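Local structure of methyl-CpG-binding domain protein 1 (Homo sapiens, 6D1T) at a contact of chain A with DNA. The protein represses transcription by binding DNA methylated at CpG dinucleotides, here through its N-terminal methyl-CpG-binding domain, and recruits partners that silence the gene. Numbering follows the deposited sequence.

A contact of chain A with DNA. Residues 24-29, 32, 34. With nucleotides of chain B.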
# COMPACT_ATOMS: atom_id res chain seq x y z
N ARG A 24 1.53 -13.48 6.50
CA ARG A 24 0.55 -14.50 6.84
C ARG A 24 1.19 -15.50 7.79
O ARG A 24 2.37 -15.84 7.63
CB ARG A 24 0.02 -15.18 5.58
CG ARG A 24 -0.79 -14.23 4.71
CD ARG A 24 -1.39 -14.83 3.47
NE ARG A 24 -2.20 -13.85 2.76
CZ ARG A 24 -3.25 -14.14 2.00
NH1 ARG A 24 -3.82 -15.35 2.07
NH2 ARG A 24 -3.73 -13.22 1.18
N LYS A 25 0.39 -15.91 8.78
CA LYS A 25 0.87 -16.64 9.97
C LYS A 25 0.44 -18.12 9.89
O LYS A 25 1.08 -18.95 10.51
CB LYS A 25 0.33 -16.00 11.26
CG LYS A 25 0.46 -14.47 11.37
CD LYS A 25 1.76 -13.97 11.99
N SER A 26 -0.62 -18.46 9.14
CA SER A 26 -1.14 -19.87 9.12
C SER A 26 -1.91 -20.15 7.81
O SER A 26 -2.03 -19.29 6.94
CB SER A 26 -2.02 -20.14 10.33
OG SER A 26 -3.24 -19.42 10.24
N GLY A 27 -2.46 -21.37 7.71
CA GLY A 27 -3.19 -21.79 6.54
C GLY A 27 -2.24 -22.20 5.42
O GLY A 27 -1.03 -22.21 5.58
N ALA A 28 -2.81 -22.53 4.28
CA ALA A 28 -2.03 -22.87 3.07
C ALA A 28 -1.02 -21.76 2.73
O ALA A 28 0.06 -22.07 2.23
CB ALA A 28 -2.97 -23.09 1.91
N THR A 29 -1.36 -20.50 2.99
CA THR A 29 -0.61 -19.35 2.45
C THR A 29 0.29 -18.73 3.52
O THR A 29 0.81 -17.63 3.33
CB THR A 29 -1.58 -18.31 1.89
OG1 THR A 29 -2.42 -17.80 2.95
CG2 THR A 29 -2.42 -18.89 0.78
N ARG A 32 3.34 -16.03 2.85
CA ARG A 32 2.97 -14.99 1.87
C ARG A 32 2.75 -13.68 2.64
O ARG A 32 2.36 -13.71 3.81
CB ARG A 32 1.73 -15.46 1.10
CG ARG A 32 1.18 -14.45 0.10
CD ARG A 32 -0.26 -14.75 -0.36
NE ARG A 32 -0.40 -15.85 -1.31
CZ ARG A 32 -1.56 -16.20 -1.87
NH1 ARG A 32 -2.64 -15.45 -1.68
NH2 ARG A 32 -1.63 -17.31 -2.61
N ASP A 34 1.14 -9.45 2.53
CA ASP A 34 0.21 -8.52 1.92
C ASP A 34 0.57 -7.08 2.32
O ASP A 34 0.93 -6.82 3.47
CB ASP A 34 -1.22 -8.86 2.36
CG ASP A 34 -1.59 -10.32 2.15
OD1 ASP A 34 -1.27 -11.14 3.03
OD2 ASP A 34 -2.19 -10.61 1.13
N1 5CM B 6 -6.74 -15.08 4.58
C2 5CM B 6 -7.80 -14.75 3.72
N3 5CM B 6 -7.87 -13.57 3.10
C4 5CM B 6 -6.91 -12.64 3.32
C5 5CM B 6 -5.81 -12.94 4.20
C5A 5CM B 6 -4.72 -11.90 4.45
C6 5CM B 6 -5.77 -14.18 4.81
O2 5CM B 6 -8.70 -15.55 3.49
N4 5CM B 6 -6.99 -11.46 2.72
C1' 5CM B 6 -6.68 -16.40 5.22
C2' 5CM B 6 -5.45 -17.17 4.79
C3' 5CM B 6 -5.24 -18.24 5.81
C4' 5CM B 6 -5.95 -17.58 7.00
O4' 5CM B 6 -6.49 -16.34 6.58
O3' 5CM B 6 -5.82 -19.54 5.43
C5' 5CM B 6 -5.03 -17.21 8.16
O5' 5CM B 6 -4.19 -16.13 7.74
P 5CM B 6 -3.39 -15.29 8.88
OP1 5CM B 6 -2.65 -16.23 9.79
OP2 5CM B 6 -2.76 -14.27 7.97
P DG B 7 -5.42 -20.31 4.04
OP1 DG B 7 -5.39 -21.76 4.33
OP2 DG B 7 -4.19 -19.71 3.47
O5' DG B 7 -6.68 -19.97 3.11
C5' DG B 7 -8.04 -20.14 3.58
C4' DG B 7 -9.04 -20.08 2.44
O4' DG B 7 -9.21 -18.72 1.99
C3' DG B 7 -8.68 -20.88 1.18
O3' DG B 7 -9.84 -21.47 0.54
C2' DG B 7 -8.00 -19.83 0.30
C1' DG B 7 -8.72 -18.55 0.64
N9 DG B 7 -7.88 -17.35 0.62
C8 DG B 7 -6.78 -17.11 1.41
N7 DG B 7 -6.22 -15.95 1.17
C5 DG B 7 -7.01 -15.39 0.18
C6 DG B 7 -6.93 -14.11 -0.45
O6 DG B 7 -6.12 -13.21 -0.26
N1 DG B 7 -7.92 -13.95 -1.41
C2 DG B 7 -8.89 -14.89 -1.70
N2 DG B 7 -9.77 -14.54 -2.65
N3 DG B 7 -8.99 -16.06 -1.11
C4 DG B 7 -8.04 -16.23 -0.17
P DT B 8 -9.66 -22.43 -0.80
OP1 DT B 8 -10.63 -23.55 -0.71
OP2 DT B 8 -8.22 -22.75 -0.94
O5' DT B 8 -10.07 -21.45 -2.01
C5' DT B 8 -11.28 -20.64 -2.00
C4' DT B 8 -11.30 -19.74 -3.21
O4' DT B 8 -10.29 -18.70 -3.08
C3' DT B 8 -11.02 -20.42 -4.57
O3' DT B 8 -12.15 -20.21 -5.45
C2' DT B 8 -9.69 -19.81 -5.03
C1' DT B 8 -9.66 -18.46 -4.34
N1 DT B 8 -8.34 -17.78 -4.07
C2 DT B 8 -8.15 -16.51 -4.56
O2 DT B 8 -8.96 -15.95 -5.29
N3 DT B 8 -6.97 -15.91 -4.17
C4 DT B 8 -6.01 -16.44 -3.32
O4 DT B 8 -5.00 -15.80 -3.07
C5 DT B 8 -6.27 -17.78 -2.86
C7 DT B 8 -5.27 -18.44 -1.96
C6 DT B 8 -7.42 -18.36 -3.23
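The loop between strands 18-23 and 33-38 of the methyl-CpG-binding domain reads a methylated CpG step from the major groove. Arg24 carries the reading. Its CB and CG lie near OP2 of the 5CM6 phosphate. CG is anti to the carbonyl carbon (chi1 -66°), and the chain runs extended to NE. Arg24 NE donates a hydrogen bond to Asp34 OD1 at 2.9 Å, within a salt bridge, and passes 3.6 Å from C5A, the 5-methyl of 5CM6. Arg24 CZ lies 3.6 Å from C5 of 5CM6, and NH1 lies over the ring face in a cation-pi contact; Arg32 CD sits at the rim of the other guanidinium face. At the tip Arg24 NH1 donates to the Hoogsteen atom N7 of DG7 at 2.6 Å, and its NH2 to the carbonyl O6 at 2.8 Å. This end-on fork marks the base as guanine. Asp34 holds the group side-on with both carboxylate oxygens, through their syn lone pairs. This grip should keep the guanidinium from turning and probably favours its charged form. An alanine at Arg24 lacks the guanidinium, and so both guanine bonds and the cation-pi cover; recognition of the CpG step would probably be weakened. The backbone N of Ala28 and of Thr29 grip the DG7 phosphate. Arg32 NH1 donates in plane to O4 of DT8 at 2.8 Å, with Thr29 CG2 over the centre of its guanidinium. Thr29 OG1 accepts from Arg24 NH1 at 3.0 Å and donates to OP2 of DG7 at 2.7 Å.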